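Local coordinates for protein SidF, inhibitor of growth family, member 3 (Legionella pneumophila subsp. pneumophila, PDB 4FYE) that removes a phosphate group from phosphoinositide lipids, probably from the 3-position of the inositol ring, at residues N76-D80 / A109-K113; I302-Q307 / A392-Q397; P351-T355 / T406-Y410. The protein carries 1 engineered substitution. One frame throughout, in Å; residues are numbered along the deposited sequence.

Contact 1. Residues N76-D80 / A109-K113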
loop_
_atom_site.group_PDB
_atom_site.type_symbol
_atom_site.label_atom_id
_atom_site.label_comp_id
_atom_site.label_asym_id
_atom_site.label_seq_id
_atom_site.Cartn_x
_atom_site.Cartn_y
_atom_site.Cartn_z
ATOM N N ASN A 76 8.792 2.764 -26.398
ATOM C CA ASN A 76 10.149 2.253 -26.160
ATOM C C ASN A 76 10.237 1.367 -24.940
ATOM O O ASN A 76 10.851 0.323 -25.027
ATOM C CB ASN A 76 11.165 3.350 -26.007
ATOM C CG ASN A 76 11.457 4.086 -27.305
ATOM O OD1 ASN A 76 10.966 3.754 -28.360
ATOM N ND2 ASN A 76 12.209 5.137 -27.193
ATOM N N ASN A 77 9.624 1.762 -23.818
ATOM C CA ASN A 77 9.584 0.933 -22.610
ATOM C C ASN A 77 8.942 -0.430 -22.859
ATOM O O ASN A 77 9.476 -1.475 -22.532
ATOM C CB ASN A 77 8.807 1.640 -21.500
ATOM C CG ASN A 77 9.546 2.836 -20.987
ATOM O OD1 ASN A 77 10.744 2.963 -21.223
ATOM N ND2 ASN A 77 8.841 3.736 -20.305
ATOM N N TYR A 78 7.776 -0.389 -23.444
ATOM C CA TYR A 78 7.121 -1.586 -23.878
ATOM C C TYR A 78 7.960 -2.406 -24.761
ATOM O O TYR A 78 8.046 -3.558 -24.492
ATOM C CB TYR A 78 5.825 -1.284 -24.612
ATOM C CG TYR A 78 5.077 -2.555 -24.878
ATOM C CD1 TYR A 78 4.228 -3.079 -23.937
ATOM C CD2 TYR A 78 5.245 -3.251 -26.068
ATOM C CE1 TYR A 78 3.526 -4.238 -24.192
ATOM C CE2 TYR A 78 4.542 -4.384 -26.319
ATOM C CZ TYR A 78 3.697 -4.866 -25.356
ATOM O OH TYR A 78 2.989 -6.001 -25.588
ATOM N N ILE A 79 8.577 -1.842 -25.820
ATOM C CA ILE A 79 9.387 -2.675 -26.696
ATOM C C ILE A 79 10.514 -3.389 -25.890
ATOM O O ILE A 79 10.649 -4.604 -25.927
ATOM C CB ILE A 79 10.039 -1.891 -27.840
ATOM C CG1 ILE A 79 9.067 -1.045 -28.691
ATOM C CG2 ILE A 79 10.887 -2.785 -28.696
ATOM C CD1 ILE A 79 8.061 -1.754 -29.508
ATOM N N ASP A 80 11.294 -2.628 -25.138
ATOM C CA ASP A 80 12.524 -3.096 -24.537
ATOM C C ASP A 80 12.222 -4.092 -23.458
ATOM O O ASP A 80 12.952 -5.080 -23.316
ATOM C CB ASP A 80 13.314 -1.929 -23.891
ATOM C CG ASP A 80 13.913 -0.961 -24.924
ATOM O OD1 ASP A 80 14.017 -1.306 -26.134
ATOM O OD2 ASP A 80 14.277 0.175 -24.530
ATOM N N ALA A 109 12.658 -5.124 -33.096
ATOM C CA ALA A 109 12.446 -4.056 -32.097
ATOM C C ALA A 109 12.979 -2.718 -32.675
ATOM O O ALA A 109 12.265 -1.684 -32.632
ATOM C CB ALA A 109 13.099 -4.409 -30.764
ATOM N N LYS A 110 14.201 -2.781 -33.236
ATOM C CA LYS A 110 14.833 -1.654 -33.939
ATOM C C LYS A 110 13.938 -1.179 -35.061
ATOM O O LYS A 110 13.763 0.005 -35.278
ATOM C CB LYS A 110 16.220 -2.022 -34.524
ATOM C CG LYS A 110 17.389 -1.869 -33.547
ATOM C CD LYS A 110 18.770 -2.150 -34.180
ATOM C CE LYS A 110 19.215 -1.068 -35.176
ATOM N NZ LYS A 110 20.506 -1.392 -35.873
ATOM N N THR A 111 13.339 -2.082 -35.799
ATOM C CA THR A 111 12.473 -1.544 -36.789
ATOM C C THR A 111 11.137 -0.976 -36.279
ATOM O O THR A 111 10.583 -0.078 -36.911
ATOM C CB THR A 111 12.322 -2.416 -38.062
ATOM O OG1 THR A 111 10.963 -2.815 -38.240
ATOM C CG2 THR A 111 13.324 -3.559 -38.181
ATOM N N PHE A 112 10.586 -1.507 -35.191
ATOM C CA PHE A 112 9.351 -0.921 -34.679
ATOM C C PHE A 112 9.650 0.448 -34.081
ATOM O O PHE A 112 8.921 1.391 -34.403
ATOM C CB PHE A 112 8.521 -1.841 -33.716
ATOM C CG PHE A 112 7.550 -2.772 -34.457
ATOM C CD1 PHE A 112 6.220 -2.372 -34.736
ATOM C CD2 PHE A 112 7.986 -4.013 -34.938
ATOM C CE1 PHE A 112 5.347 -3.190 -35.465
ATOM C CE2 PHE A 112 7.107 -4.842 -35.642
ATOM C CZ PHE A 112 5.794 -4.435 -35.899
ATOM N N LYS A 113 10.737 0.577 -33.311
ATOM C CA LYS A 113 11.171 1.905 -32.843
ATOM C C LYS A 113 11.252 2.963 -33.993
ATOM O O LYS A 113 10.582 4.034 -33.996
ATOM C CB LYS A 113 12.503 1.834 -32.075
ATOM C CG LYS A 113 12.418 1.081 -30.738
ATOM C CD LYS A 113 13.803 0.895 -30.111
ATOM C CE LYS A 113 13.607 0.520 -28.673
ATOM N NZ LYS A 113 14.820 0.607 -27.830
#
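The carboxylate of Asp80 forms a salt bridge with the ammonium of Lys113, whose NZ lies 2.7 Å from Asp80 OD1 on the syn side of that oxygen, the side of OD2. Asn76 OD1 rests 3.9 Å from Lys113 CG, on the aliphatic part of that chain, while the phenyl ring of Phe112 leads away and meets the ring of Phe155 on helix 136-163. The frame is an antiparallel helical hairpin: helices 71-92 and 98-119 follow each other in the chain, and their short segments run at 170° with axes 10.4 Å apart. The middle of the interface is apolar. Ile79 points at the other helix and divides its branches: CG2, anti to the backbone N, presses on Ala109 CB at 3.4 Å, and CD1 reaches Phe112 CB at 4.2 Å. Beyond the hairpin, Ile79 also touches Leu152 and Phe155, making helix 136-163 a third wall. Lys113 runs past this patch with its chain extended beyond CG, and this length carries its charge across the gap. It crosses both Asn76 and Asp80 at about a right angle, and Lys113 CE passes 4.3 Å from Ile79 CG2.

Contact 2. Residues I302-Q307 / A392-Q397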
loop_
_atom_site.group_PDB
_atom_site.type_symbol
_atom_site.label_atom_id
_atom_site.label_comp_id
_atom_site.label_asym_id
_atom_site.label_seq_id
_atom_site.Cartn_x
_atom_site.Cartn_y
_atom_site.Cartn_z
ATOM N N ILE A 302 3.069 -10.513 8.600
ATOM C CA ILE A 302 3.429 -10.294 10.013
ATOM C C ILE A 302 4.919 -10.115 10.105
ATOM O O ILE A 302 5.422 -9.247 10.795
ATOM C CB ILE A 302 2.980 -11.424 10.927
ATOM C CG1 ILE A 302 1.479 -11.620 10.748
ATOM C CG2 ILE A 302 3.389 -11.148 12.388
ATOM C CD1 ILE A 302 0.789 -12.237 11.921
ATOM N N GLN A 303 5.637 -10.911 9.355
ATOM C CA GLN A 303 7.048 -10.796 9.366
ATOM C C GLN A 303 7.512 -9.407 8.880
ATOM O O GLN A 303 8.415 -8.797 9.480
ATOM C CB GLN A 303 7.643 -11.894 8.504
ATOM C CG GLN A 303 9.154 -11.895 8.546
ATOM C CD GLN A 303 9.732 -13.095 7.875
ATOM O OE1 GLN A 303 10.090 -13.014 6.699
ATOM N NE2 GLN A 303 9.797 -14.224 8.588
ATOM N N THR A 304 6.874 -8.886 7.844
ATOM C CA THR A 304 7.254 -7.583 7.281
ATOM C C THR A 304 6.841 -6.463 8.262
ATOM O O THR A 304 7.589 -5.515 8.411
ATOM C CB THR A 304 6.609 -7.424 5.894
ATOM O OG1 THR A 304 6.979 -8.554 5.109
ATOM C CG2 THR A 304 7.027 -6.115 5.127
ATOM N N LEU A 305 5.709 -6.557 8.974
ATOM C CA LEU A 305 5.449 -5.471 9.887
ATOM C C LEU A 305 6.436 -5.432 11.046
ATOM O O LEU A 305 6.866 -4.358 11.499
ATOM C CB LEU A 305 4.056 -5.550 10.408
ATOM C CG LEU A 305 2.856 -5.509 9.455
ATOM C CD1 LEU A 305 1.764 -4.724 10.103
ATOM C CD2 LEU A 305 3.012 -4.972 8.052
ATOM N N ALA A 306 6.879 -6.595 11.509
ATOM C CA ALA A 306 7.825 -6.630 12.635
ATOM C C ALA A 306 9.151 -6.022 12.231
ATOM O O ALA A 306 9.775 -5.343 13.025
ATOM C CB ALA A 306 8.032 -8.052 13.116
ATOM N N GLN A 307 9.599 -6.283 10.991
ATOM C CA GLN A 307 10.874 -5.696 10.457
ATOM C C GLN A 307 10.705 -4.190 10.362
ATOM O O GLN A 307 11.643 -3.481 10.671
ATOM C CB GLN A 307 11.305 -6.286 9.049
ATOM C CG GLN A 307 12.824 -6.158 8.715
ATOM C CD GLN A 307 13.746 -7.156 9.459
ATOM O OE1 GLN A 307 13.526 -8.377 9.457
ATOM N NE2 GLN A 307 14.809 -6.646 10.071
ATOM N N ALA A 392 2.694 -15.149 16.106
ATOM C CA ALA A 392 3.288 -15.917 14.978
ATOM C C ALA A 392 4.792 -16.044 15.023
ATOM O O ALA A 392 5.465 -15.090 15.366
ATOM C CB ALA A 392 2.885 -15.327 13.647
ATOM N N LYS A 393 5.322 -17.198 14.620
ATOM C CA LYS A 393 6.755 -17.412 14.689
ATOM C C LYS A 393 7.378 -16.911 13.428
ATOM O O LYS A 393 7.017 -17.353 12.363
ATOM C CB LYS A 393 7.073 -18.870 14.933
ATOM C CG LYS A 393 6.394 -19.330 16.197
ATOM C CD LYS A 393 6.894 -20.646 16.779
ATOM C CE LYS A 393 6.317 -20.769 18.185
ATOM N NZ LYS A 393 6.652 -22.044 18.877
ATOM N N ILE A 394 8.313 -15.984 13.552
ATOM C CA ILE A 394 8.756 -15.167 12.420
ATOM C C ILE A 394 10.275 -15.081 12.381
ATOM O O ILE A 394 10.903 -15.577 13.266
ATOM C CB ILE A 394 8.035 -13.772 12.476
ATOM C CG1 ILE A 394 7.220 -13.697 11.253
ATOM C CG2 ILE A 394 8.898 -12.531 12.843
ATOM C CD1 ILE A 394 6.024 -14.588 11.438
ATOM N N THR A 395 10.856 -14.491 11.349
ATOM C CA THR A 395 12.318 -14.356 11.271
ATOM C C THR A 395 12.628 -12.875 11.171
ATOM O O THR A 395 11.965 -12.191 10.432
ATOM C CB THR A 395 12.861 -15.076 10.011
ATOM O OG1 THR A 395 12.805 -16.475 10.250
ATOM C CG2 THR A 395 14.283 -14.711 9.725
ATOM N N ILE A 396 13.628 -12.385 11.904
ATOM C CA ILE A 396 13.946 -10.991 11.885
ATOM C C ILE A 396 15.363 -10.933 11.385
ATOM O O ILE A 396 16.251 -11.547 11.986
ATOM C CB ILE A 396 13.867 -10.383 13.322
ATOM C CG1 ILE A 396 12.413 -10.377 13.838
ATOM C CG2 ILE A 396 14.535 -9.002 13.424
ATOM C CD1 ILE A 396 11.633 -9.236 13.330
ATOM N N GLN A 397 15.569 -10.199 10.299
ATOM C CA GLN A 397 16.938 -9.880 9.849
ATOM C C GLN A 397 17.687 -8.944 10.803
ATOM O O GLN A 397 17.251 -7.806 10.990
ATOM C CB GLN A 397 16.868 -9.130 8.536
ATOM C CG GLN A 397 16.484 -9.929 7.341
ATOM C CD GLN A 397 17.310 -11.174 7.267
ATOM O OE1 GLN A 397 16.773 -12.284 7.423
ATOM N NE2 GLN A 397 18.635 -11.010 7.091
#
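Gln307 holds the backbone of Gln397 with both ends of its amide: Gln397 N donates to Gln307 OE1 at 2.9 Å, and Gln307 NE2 donates to Gln397 O, also at 2.9 Å. Both acceptors are approached on a lone pair in the carbonyl plane, and both bonds are moderately bent, at 147° and 151° at the hydrogen. Helix 284-311 here packs on strand 391-399, an outermost strand of a four-stranded mixed sheet, as in an alpha/beta layer; the short segments run at 45° to each other. The bend of the Gln307 chain at chi2 turns its amide down onto the strand, and the paired bonds fix the rotation of that amide. Gln397 N and O are thus taken by a helix side chain, whereas Ala392, Ile394 and Ile396 bond through their backbones to strand 402-416.

Nearer the start of the helix segment, Gln303 leaves its backbone with CG anti to N and extends alongside Thr395, pointing the same way. Its aliphatic part carries the packing: Gln303 CB lies 3.3 Å from Ile394 CG1, and Gln303 CG lies 3.4 Å from Thr395 O. Two alanines, one on each side of the interface, receive isoleucine tips. Ala306 CB of the helix receives Ile396 CD1 at 3.8 Å, and Ala392 CB of the strand receives Ile302 CD1 at 4.1 Å.

Contact 3. Residues P351-T355 / T406-Y410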
loop_
_atom_site.group_PDB
_atom_site.type_symbol
_atom_site.label_atom_id
_atom_site.label_comp_id
_atom_site.label_asym_id
_atom_site.label_seq_id
_atom_site.Cartn_x
_atom_site.Cartn_y
_atom_site.Cartn_z
ATOM N N PRO A 351 8.935 -8.851 24.086
ATOM C CA PRO A 351 7.792 -9.411 23.324
ATOM C C PRO A 351 7.426 -8.447 22.240
ATOM O O PRO A 351 7.426 -7.262 22.456
ATOM C CB PRO A 351 6.641 -9.478 24.348
ATOM C CG PRO A 351 7.308 -9.354 25.723
ATOM C CD PRO A 351 8.785 -9.013 25.545
ATOM N N LEU A 352 7.170 -8.940 21.055
ATOM C CA LEU A 352 6.992 -8.064 19.926
ATOM C C LEU A 352 5.561 -8.111 19.580
ATOM O O LEU A 352 4.958 -9.203 19.633
ATOM C CB LEU A 352 7.752 -8.572 18.740
ATOM C CG LEU A 352 9.051 -7.836 18.434
ATOM C CD1 LEU A 352 9.648 -7.123 19.635
ATOM C CD2 LEU A 352 10.037 -8.856 17.884
ATOM N N SER A 353 4.994 -6.950 19.247
ATOM C CA SER A 353 3.667 -7.032 18.739
ATOM C C SER A 353 3.380 -5.979 17.740
ATOM O O SER A 353 3.941 -4.903 17.760
ATOM C CB SER A 353 2.579 -7.119 19.843
ATOM O OG SER A 353 2.813 -6.190 20.826
ATOM N N VAL A 354 2.464 -6.312 16.864
ATOM C CA VAL A 354 2.364 -5.605 15.693
ATOM C C VAL A 354 0.910 -5.407 15.509
ATOM O O VAL A 354 0.149 -6.274 15.873
ATOM C CB VAL A 354 3.056 -6.479 14.649
ATOM C CG1 VAL A 354 2.110 -7.145 13.692
ATOM C CG2 VAL A 354 4.178 -5.695 14.022
ATOM N N THR A 355 0.507 -4.248 15.003
ATOM C CA THR A 355 -0.909 -4.097 14.584
ATOM C C THR A 355 -1.124 -3.625 13.156
ATOM O O THR A 355 -0.574 -2.626 12.725
ATOM C CB THR A 355 -1.853 -3.490 15.661
ATOM O OG1 THR A 355 -2.833 -2.606 15.068
ATOM C CG2 THR A 355 -1.131 -2.844 16.826
ATOM N N THR A 406 11.582 -15.309 16.301
ATOM C CA THR A 406 10.776 -14.903 17.444
ATOM C C THR A 406 9.302 -15.069 17.178
ATOM O O THR A 406 8.822 -14.846 16.074
ATOM C CB THR A 406 10.691 -13.362 17.603
ATOM O OG1 THR A 406 11.557 -12.685 16.702
ATOM C CG2 THR A 406 10.842 -12.921 19.004
ATOM N N ALA A 407 8.564 -15.274 18.237
ATOM C CA ALA A 407 7.121 -15.115 18.193
ATOM C C ALA A 407 6.838 -13.627 18.028
ATOM O O ALA A 407 7.617 -12.845 18.534
ATOM C CB ALA A 407 6.516 -15.656 19.491
ATOM N N VAL A 408 5.779 -13.242 17.315
ATOM C CA VAL A 408 5.347 -11.831 17.216
ATOM C C VAL A 408 3.829 -11.761 17.399
ATOM O O VAL A 408 3.121 -12.471 16.702
ATOM C CB VAL A 408 5.614 -11.175 15.852
ATOM C CG1 VAL A 408 4.960 -9.771 15.815
ATOM C CG2 VAL A 408 7.122 -10.973 15.583
ATOM N N GLY A 409 3.347 -10.881 18.304
ATOM C CA GLY A 409 1.919 -10.657 18.598
ATOM C C GLY A 409 1.248 -9.954 17.411
ATOM O O GLY A 409 1.878 -9.123 16.748
ATOM N N TYR A 410 -0.007 -10.298 17.103
ATOM C CA TYR A 410 -0.743 -9.656 15.979
ATOM C C TYR A 410 -2.130 -9.137 16.371
ATOM O O TYR A 410 -2.821 -9.723 17.197
ATOM C CB TYR A 410 -0.771 -10.565 14.755
ATOM C CG TYR A 410 -1.440 -10.003 13.529
ATOM C CD1 TYR A 410 -0.752 -9.173 12.622
ATOM C CD2 TYR A 410 -2.787 -10.325 13.252
ATOM C CE1 TYR A 410 -1.407 -8.672 11.491
ATOM C CE2 TYR A 410 -3.424 -9.867 12.127
ATOM C CZ TYR A 410 -2.755 -9.050 11.259
ATOM O OH TYR A 410 -3.457 -8.589 10.200
#
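Val354 begins its contact at CB, which sits 4.0 Å from Val408 CG1 and 3.6 Å from the carbonyl oxygen Gly409 O. One step further, its tip CG1 stays near Gly409 O but also reaches Tyr410 CD1 at 3.7 Å, approaching the ring at its edge, near the ring plane, as the two side chains lie aslant. Val408 packs with both its methyls: CG1, anti to the backbone N, against Val354 CB, and CG2 against Leu352 CB.

The backbones pair as parallel neighbours, strand 353-360 beside strand 402-416 in the four-stranded mixed sheet. Gly409 bonds through both its N and its O to the residues flanking Ser353, the usual pattern of a parallel bridge. The first bond, Gly409 N to Leu352 O, is 2.7 Å long and nearly straight at 170°. The second, Val354 N to Gly409 O, is 2.9 Å but bent to 136°, with the donor above the carbonyl plane and off the lone pairs. Between them Ser353 CA and Gly409 CA are 4.0 Å apart, a close approach consistent with one partner having no side chain. The axes of 353-355 and 406-410 are inclined by 35°.

Tyr410 leaves its backbone with CG anti to N and ends in a hydroxyl hydrogen-bonded to Glu356 OE2. Leu305 and Ile302 of helix 284-311 touch Val354 and Tyr410 respectively, closing that face. The chemistry thus divides the work: one straight and one bent backbone bond at Gly409 place it opposite Ser353, while Val354 and Tyr410 pack against helix 284-311 and Leu352 against Tyr346 of helix 335-349, with a polar ending at the tyrosine tip.

In the fold
From the N terminus, contact 1 closes first: with 28 residues between its segments, helix 98-119 folds back on helix 71-92. Contact 2 closes a loop of 84 residues and contact 3, joining strands 353-360 and 402-416, one of 50; they cross, because 351-355 falls between the segments of contact 2 and 406-410 follows its second. Their centres lie about 8 Å apart, and Ala392 O stands 2.7 Å from Val408 N between the antiparallel strands 391-399 and 402-416. Together they tie helix 284-311 to the four-stranded sheet. Contact 1 is remote, its centre about 42 Å from that of contact 2 and about 49 Å from that of contact 3.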